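Local coordinates for protein aspartate-semialdehyde dehydrogenase 2 (Vibrio cholerae, PDB 2R00) that catalyses the NADPH-dependent reductive dephosphorylation of L-aspartyl-4-phosphate to L-aspartate-semialdehyde, a step on the route to lysine, threonine and methionine, at residues W81-I93 with I117-P129. Sequence-based numbering, arbitrary orientation.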
ATOM      1  N   TRP A  81      31.588  19.131   3.921  1.00 24.27           N
ATOM      2  CA  TRP A  81      32.623  18.417   4.676  1.00 24.15           C
ATOM      3  C   TRP A  81      33.206  17.128   4.080  1.00 24.24           C
ATOM      4  O   TRP A  81      34.362  16.799   4.351  1.00 24.04           O
ATOM      5  CB  TRP A  81      32.157  18.175   6.118  1.00 24.25           C
ATOM      6  CG  TRP A  81      32.174  19.429   6.902  1.00 23.59           C
ATOM      7  CD1 TRP A  81      31.102  20.156   7.302  1.00 22.90           C
ATOM      8  CD2 TRP A  81      33.338  20.143   7.339  1.00 24.00           C
ATOM      9  NE1 TRP A  81      31.518  21.270   7.992  1.00 22.91           N
ATOM     10  CE2 TRP A  81      32.888  21.286   8.029  1.00 23.79           C
ATOM     11  CE3 TRP A  81      34.720  19.907   7.240  1.00 24.85           C
ATOM     12  CZ2 TRP A  81      33.770  22.218   8.606  1.00 24.14           C
ATOM     13  CZ3 TRP A  81      35.603  20.837   7.812  1.00 24.74           C
ATOM     14  CH2 TRP A  81      35.117  21.975   8.486  1.00 23.73           C
ATOM     15  N   ALA A  82      32.431  16.397   3.283  1.00 23.79           N
ATOM     16  CA  ALA A  82      32.949  15.151   2.712  1.00 23.92           C
ATOM     17  C   ALA A  82      34.120  15.360   1.757  1.00 24.17           C
ATOM     18  O   ALA A  82      35.059  14.561   1.778  1.00 24.27           O
ATOM     19  CB  ALA A  82      31.854  14.315   2.049  1.00 23.61           C
ATOM     20  N   PRO A  83      34.053  16.385   0.881  1.00 23.99           N
ATOM     21  CA  PRO A  83      35.256  16.677   0.089  1.00 24.22           C
ATOM     22  C   PRO A  83      36.513  16.962   0.927  1.00 24.28           C
ATOM     23  O   PRO A  83      37.615  16.585   0.526  1.00 24.78           O
ATOM     24  CB  PRO A  83      34.852  17.925  -0.705  1.00 24.15           C
ATOM     25  CG  PRO A  83      33.354  17.795  -0.854  1.00 23.97           C
ATOM     26  CD  PRO A  83      32.928  17.265   0.499  1.00 23.98           C
ATOM     27  N   ILE A  84      36.338  17.634   2.059  1.00 24.16           N
ATOM     28  CA  ILE A  84      37.448  17.994   2.953  1.00 24.28           C
ATOM     29  C   ILE A  84      38.054  16.759   3.632  1.00 23.92           C
ATOM     30  O   ILE A  84      39.273  16.593   3.661  1.00 23.85           O
ATOM     31  CB  ILE A  84      37.004  19.045   3.993  1.00 24.19           C
ATOM     32  CG1 ILE A  84      36.572  20.331   3.261  1.00 24.40           C
ATOM     33  CG2 ILE A  84      38.126  19.319   4.994  1.00 24.32           C
ATOM     34  CD1 ILE A  84      36.128  21.450   4.173  1.00 24.03           C
ATOM     35  N   ALA A  85      37.199  15.880   4.144  1.00 23.63           N
ATOM     36  CA  ALA A  85      37.653  14.603   4.682  1.00 23.40           C
ATOM     37  C   ALA A  85      38.330  13.773   3.599  1.00 23.82           C
ATOM     38  O   ALA A  85      39.418  13.242   3.807  1.00 23.45           O
ATOM     39  CB  ALA A  85      36.478  13.834   5.314  1.00 23.57           C
ATOM     40  N   ALA A  86      37.702  13.682   2.428  1.00 24.11           N
ATOM     41  CA  ALA A  86      38.269  12.919   1.314  1.00 24.86           C
ATOM     42  C   ALA A  86      39.665  13.421   0.923  1.00 25.25           C
ATOM     43  O   ALA A  86      40.586  12.627   0.721  1.00 25.66           O
ATOM     44  CB  ALA A  86      37.320  12.966   0.095  1.00 24.56           C
ATOM     45  N   GLU A  87      39.807  14.742   0.825  1.00 25.70           N
ATOM     46  CA  GLU A  87      41.084  15.382   0.484  1.00 25.95           C
ATOM     47  C   GLU A  87      42.176  14.993   1.485  1.00 26.04           C
ATOM     48  O   GLU A  87      43.329  14.822   1.111  1.00 26.39           O
ATOM     49  CB  GLU A  87      40.910  16.903   0.416  1.00 25.69           C
ATOM     50  CG  GLU A  87      42.209  17.721   0.277  1.00 26.14           C
ATOM     51  CD  GLU A  87      41.971  19.203   0.432  1.00 26.24           C
ATOM     52  OE1 GLU A  87      41.498  19.631   1.508  1.00 26.71           O
ATOM     53  OE2 GLU A  87      42.253  19.953  -0.525  1.00 27.23           O
ATOM     54  N   ALA A  88      41.797  14.827   2.750  1.00 26.60           N
ATOM     55  CA  ALA A  88      42.736  14.430   3.794  1.00 26.61           C
ATOM     56  C   ALA A  88      43.065  12.931   3.756  1.00 27.17           C
ATOM     57  O   ALA A  88      43.888  12.459   4.538  1.00 27.17           O
ATOM     58  CB  ALA A  88      42.206  14.835   5.161  1.00 26.97           C
ATOM     59  N   GLY A  89      42.427  12.196   2.841  1.00 26.74           N
ATOM     60  CA  GLY A  89      42.695  10.769   2.650  1.00 26.11           C
ATOM     61  C   GLY A  89      41.762   9.849   3.433  1.00 25.52           C
ATOM     62  O   GLY A  89      41.994   8.644   3.492  1.00 25.52           O
ATOM     63  N   VAL A  90      40.711  10.419   4.025  1.00 25.01           N
ATOM     64  CA  VAL A  90      39.649   9.644   4.692  1.00 24.53           C
ATOM     65  C   VAL A  90      38.665   9.073   3.646  1.00 24.10           C
ATOM     66  O   VAL A  90      38.338   9.745   2.663  1.00 23.66           O
ATOM     67  CB  VAL A  90      38.851  10.534   5.690  1.00 24.53           C
ATOM     68  CG1 VAL A  90      37.893   9.706   6.533  1.00 24.99           C
ATOM     69  CG2 VAL A  90      39.789  11.318   6.582  1.00 26.26           C
ATOM     70  N   VAL A  91      38.192   7.842   3.858  1.00 23.47           N
ATOM     71  CA  VAL A  91      37.114   7.303   3.039  1.00 22.39           C
ATOM     72  C   VAL A  91      35.785   7.553   3.749  1.00 22.36           C
ATOM     73  O   VAL A  91      35.561   7.075   4.869  1.00 22.82           O
ATOM     74  CB  VAL A  91      37.308   5.797   2.666  1.00 22.31           C
ATOM     75  CG1 VAL A  91      36.209   5.335   1.689  1.00 20.81           C
ATOM     76  CG2 VAL A  91      38.672   5.577   2.054  1.00 21.56           C
ATOM     77  N   VAL A  92      34.921   8.331   3.094  1.00 21.96           N
ATOM     78  CA  VAL A  92      33.662   8.776   3.685  1.00 21.46           C
ATOM     79  C   VAL A  92      32.533   7.859   3.224  1.00 21.83           C
ATOM     80  O   VAL A  92      32.362   7.625   2.031  1.00 21.87           O
ATOM     81  CB  VAL A  92      33.334  10.245   3.307  1.00 21.72           C
ATOM     82  CG1 VAL A  92      32.010  10.703   3.928  1.00 20.03           C
ATOM     83  CG2 VAL A  92      34.475  11.180   3.716  1.00 21.40           C
ATOM     84  N   ILE A  93      31.794   7.314   4.181  1.00 21.89           N
ATOM     85  CA  ILE A  93      30.568   6.584   3.884  1.00 21.79           C
ATOM     86  C   ILE A  93      29.425   7.524   4.255  1.00 21.91           C
ATOM     87  O   ILE A  93      29.273   7.895   5.415  1.00 21.49           O
ATOM     88  CB  ILE A  93      30.506   5.211   4.623  1.00 22.22           C
ATOM     89  CG1 ILE A  93      31.617   4.284   4.087  1.00 21.89           C
ATOM     90  CG2 ILE A  93      29.121   4.582   4.456  1.00 21.27           C
ATOM     91  CD1 ILE A  93      32.160   3.268   5.098  1.00 23.55           C
ATOM     92  N   ILE A 117      32.025  -1.145  -4.187  1.00 25.81           N
ATOM     93  CA  ILE A 117      32.882  -0.534  -3.156  1.00 26.51           C
ATOM     94  C   ILE A 117      34.279  -0.168  -3.678  1.00 27.14           C
ATOM     95  O   ILE A 117      34.882   0.784  -3.198  1.00 27.42           O
ATOM     96  CB  ILE A 117      32.988  -1.420  -1.882  1.00 26.60           C
ATOM     97  CG1 ILE A 117      31.621  -1.529  -1.211  1.00 26.44           C
ATOM     98  CG2 ILE A 117      34.034  -0.855  -0.883  1.00 26.79           C
ATOM     99  CD1 ILE A 117      31.563  -2.461  -0.015  1.00 26.27           C
ATOM    100  N   ALA A 118      34.763  -0.910  -4.676  1.00 28.11           N
ATOM    101  CA  ALA A 118      36.088  -0.693  -5.277  1.00 28.72           C
ATOM    102  C   ALA A 118      36.226   0.713  -5.830  1.00 29.47           C
ATOM    103  O   ALA A 118      37.325   1.286  -5.843  1.00 29.45           O
ATOM    104  CB  ALA A 118      36.349  -1.719  -6.381  1.00 28.63           C
ATOM    105  N   GLU A 119      35.098   1.267  -6.279  1.00 29.96           N
ATOM    106  CA  GLU A 119      35.053   2.619  -6.835  1.00 30.09           C
ATOM    107  C   GLU A 119      35.194   3.725  -5.783  1.00 29.84           C
ATOM    108  O   GLU A 119      35.098   4.904  -6.121  1.00 29.39           O
ATOM    109  CB  GLU A 119      33.774   2.833  -7.654  1.00 30.37           C
ATOM    110  CG  GLU A 119      33.575   1.857  -8.802  1.00 33.31           C
ATOM    111  CD  GLU A 119      34.413   2.170 -10.042  1.00 37.93           C
ATOM    112  OE1 GLU A 119      35.115   3.202 -10.082  1.00 39.98           O
ATOM    113  OE2 GLU A 119      34.352   1.372 -11.008  1.00 41.19           O
ATOM    114  N   PHE A 120      35.437   3.354  -4.520  1.00 29.86           N
ATOM    115  CA  PHE A 120      35.662   4.343  -3.459  1.00 29.52           C
ATOM    116  C   PHE A 120      36.857   5.219  -3.801  1.00 29.89           C
ATOM    117  O   PHE A 120      36.941   6.363  -3.366  1.00 29.63           O
ATOM    118  CB  PHE A 120      35.869   3.679  -2.088  1.00 29.60           C
ATOM    119  CG  PHE A 120      37.280   3.168  -1.852  1.00 29.60           C
ATOM    120  CD1 PHE A 120      38.248   3.990  -1.268  1.00 30.55           C
ATOM    121  CD2 PHE A 120      37.636   1.874  -2.217  1.00 29.65           C
ATOM    122  CE1 PHE A 120      39.551   3.528  -1.050  1.00 30.20           C
ATOM    123  CE2 PHE A 120      38.937   1.399  -2.001  1.00 30.87           C
ATOM    124  CZ  PHE A 120      39.893   2.231  -1.412  1.00 30.71           C
ATOM    125  N   ARG A 121      37.782   4.685  -4.592  1.00 30.30           N
ATOM    126  CA  ARG A 121      39.016   5.420  -4.876  1.00 31.52           C
ATOM    127  C   ARG A 121      38.860   6.576  -5.882  1.00 30.30           C
ATOM    128  O   ARG A 121      39.754   7.409  -6.015  1.00 30.46           O
ATOM    129  CB  ARG A 121      40.168   4.474  -5.246  1.00 31.48           C
ATOM    130  CG  ARG A 121      40.005   3.670  -6.529  1.00 33.73           C
ATOM    131  CD  ARG A 121      41.363   3.038  -6.883  1.00 34.92           C
ATOM    132  NE  ARG A 121      41.300   1.975  -7.897  1.00 42.79           N
ATOM    133  CZ  ARG A 121      42.365   1.516  -8.559  1.00 45.47           C
ATOM    134  NH1 ARG A 121      42.231   0.541  -9.456  1.00 46.17           N
ATOM    135  NH2 ARG A 121      43.573   2.035  -8.329  1.00 46.55           N
ATOM    136  N   ASN A 122      37.719   6.622  -6.566  1.00 29.17           N
ATOM    137  CA  ASN A 122      37.393   7.743  -7.452  1.00 28.46           C
ATOM    138  C   ASN A 122      37.399   9.089  -6.728  1.00 27.38           C
ATOM    139  O   ASN A 122      37.979  10.058  -7.230  1.00 27.86           O
ATOM    140  CB  ASN A 122      36.032   7.518  -8.126  1.00 28.46           C
ATOM    141  CG  ASN A 122      36.049   6.373  -9.129  1.00 29.86           C
ATOM    142  OD1 ASN A 122      37.115   5.858  -9.499  1.00 31.04           O
ATOM    143  ND2 ASN A 122      34.859   5.965  -9.576  1.00 27.81           N
ATOM    144  N   ARG A 123      36.773   9.133  -5.547  1.00 25.51           N
ATOM    145  CA  ARG A 123      36.525  10.375  -4.807  1.00 24.79           C
ATOM    146  C   ARG A 123      36.726  10.222  -3.295  1.00 23.94           C
ATOM    147  O   ARG A 123      36.548  11.188  -2.540  1.00 24.13           O
ATOM    148  CB  ARG A 123      35.082  10.854  -5.064  1.00 24.50           C
ATOM    149  CG  ARG A 123      34.855  11.466  -6.454  1.00 26.88           C
ATOM    150  CD  ARG A 123      34.780  13.012  -6.392  1.00 29.73           C
ATOM    151  NE  ARG A 123      33.427  13.528  -6.717  1.00 32.72           N
ATOM    152  CZ  ARG A 123      32.771  14.457  -6.019  1.00 33.46           C
ATOM    153  NH1 ARG A 123      33.313  14.987  -4.940  1.00 32.69           N
ATOM    154  NH2 ARG A 123      31.556  14.870  -6.404  1.00 37.68           N
ATOM    155  N   ASN A 124      37.070   9.012  -2.848  1.00 23.14           N
ATOM    156  CA  ASN A 124      37.135   8.684  -1.416  1.00 22.44           C
ATOM    157  C   ASN A 124      35.773   8.845  -0.742  1.00 22.19           C
ATOM    158  O   ASN A 124      35.676   9.196   0.440  1.00 22.38           O
ATOM    159  CB  ASN A 124      38.221   9.488  -0.683  1.00 22.22           C
ATOM    160  CG  ASN A 124      39.634   8.956  -0.951  1.00 24.86           C
ATOM    161  OD1 ASN A 124      39.819   7.884  -1.544  1.00 25.19           O
ATOM    162  ND2 ASN A 124      40.636   9.718  -0.521  1.00 25.90           N
ATOM    163  N   ILE A 125      34.718   8.575  -1.510  1.00 21.57           N
ATOM    164  CA  ILE A 125      33.360   8.600  -0.984  1.00 20.47           C
ATOM    165  C   ILE A 125      32.582   7.402  -1.517  1.00 19.81           C
ATOM    166  O   ILE A 125      32.706   7.049  -2.702  1.00 19.39           O
ATOM    167  CB  ILE A 125      32.606   9.919  -1.347  1.00 20.73           C
ATOM    168  CG1 ILE A 125      33.388  11.159  -0.898  1.00 20.09           C
ATOM    169  CG2 ILE A 125      31.220   9.946  -0.686  1.00 20.46           C
ATOM    170  CD1 ILE A 125      32.947  12.431  -1.608  1.00 20.75           C
ATOM    171  N   ILE A 126      31.813   6.779  -0.620  1.00 18.98           N
ATOM    172  CA  ILE A 126      30.815   5.762  -0.958  1.00 19.42           C
ATOM    173  C   ILE A 126      29.476   6.272  -0.399  1.00 19.29           C
ATOM    174  O   ILE A 126      29.421   6.737   0.724  1.00 19.64           O
ATOM    175  CB  ILE A 126      31.129   4.388  -0.282  1.00 19.14           C
ATOM    176  CG1 ILE A 126      32.549   3.911  -0.625  1.00 19.76           C
ATOM    177  CG2 ILE A 126      30.101   3.339  -0.692  1.00 19.35           C
ATOM    178  CD1 ILE A 126      33.100   2.830   0.325  1.00 19.93           C
ATOM    179  N   ALA A 127      28.410   6.183  -1.185  1.00 19.53           N
ATOM    180  CA  ALA A 127      27.099   6.706  -0.775  1.00 19.29           C
ATOM    181  C   ALA A 127      26.244   5.585  -0.202  1.00 19.62           C
ATOM    182  O   ALA A 127      26.198   4.493  -0.772  1.00 19.77           O
ATOM    183  CB  ALA A 127      26.408   7.345  -1.964  1.00 18.57           C
ATOM    184  N   ASN A 128      25.594   5.861   0.932  1.00 19.88           N
ATOM    185  CA  ASN A 128      24.659   4.941   1.583  1.00 21.24           C
ATOM    186  C   ASN A 128      23.293   5.254   0.990  1.00 21.44           C
ATOM    187  O   ASN A 128      22.914   6.423   0.962  1.00 21.70           O
ATOM    188  CB  ASN A 128      24.644   5.213   3.103  1.00 21.03           C
ATOM    189  CG  ASN A 128      24.156   4.018   3.946  1.00 22.72           C
ATOM    190  OD1 ASN A 128      23.307   4.171   4.842  1.00 22.44           O
ATOM    191  ND2 ASN A 128      24.726   2.852   3.704  1.00 20.13           N
ATOM    192  N   PRO A 129      22.566   4.236   0.475  1.00 21.88           N
ATOM    193  CA  PRO A 129      21.258   4.536  -0.107  1.00 22.39           C
ATOM    194  C   PRO A 129      20.162   4.830   0.921  1.00 23.95           C
ATOM    195  O   PRO A 129      20.363   4.678   2.130  1.00 23.29           O
ATOM    196  CB  PRO A 129      20.907   3.261  -0.910  1.00 21.69           C
ATOM    197  CG  PRO A 129      22.152   2.431  -0.939  1.00 22.04           C
ATOM    198  CD  PRO A 129      22.887   2.807   0.345  1.00 21.59           C
TER
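N124 reaches across to the C-terminal end of helix 75-87, where its ND2 donates to the backbone O of A86 at 3.2 Å in a nearly straight bond (163°). With CG anti to the carbonyl carbon (chi1 -77°), the carboxamide is directed to this oxygen, which lies almost in the amide plane, a geometry that favours this rotation of the group. That carbonyl is gripped twice: G89 N, in the Schellman motif that ends the helix, binds it from the opposite face. The backbone of N124 places CB against V90 O (3.4 Å) and the A86 methyl, which in turn presses on R123 O at 3.3 Å. NE of R123 forms a salt bridge with D104.

Beyond the turn, strands 91-93 and 125-127 run parallel. V92 is bonded through both its backbone groups, its N to N124 O (2.9 Å) and its O to I126 N (2.8 Å), the second bond lying close to the line of the carbonyl. I125 and V92 share one side of the sheet, where I125 extends CD1 and CG1 to the methyls of A82 and A86. The other side carries I93 and I126, with I93 CG1 4.3 Å from I126 CD1. Also there, V91 crosses F120 at about a right angle, both its methyls meeting ring atom CD1, CG2 at 3.7 Å, while L331 of helix 316-335 touches V91 as well. Strand 125-127 thus forms one edge, within the chain, of the mostly parallel sheet in the Rossmann-type nucleotide-binding domain, a few residues before the catalytic C131, with helix 75-87 and helix 316-335 on its two faces.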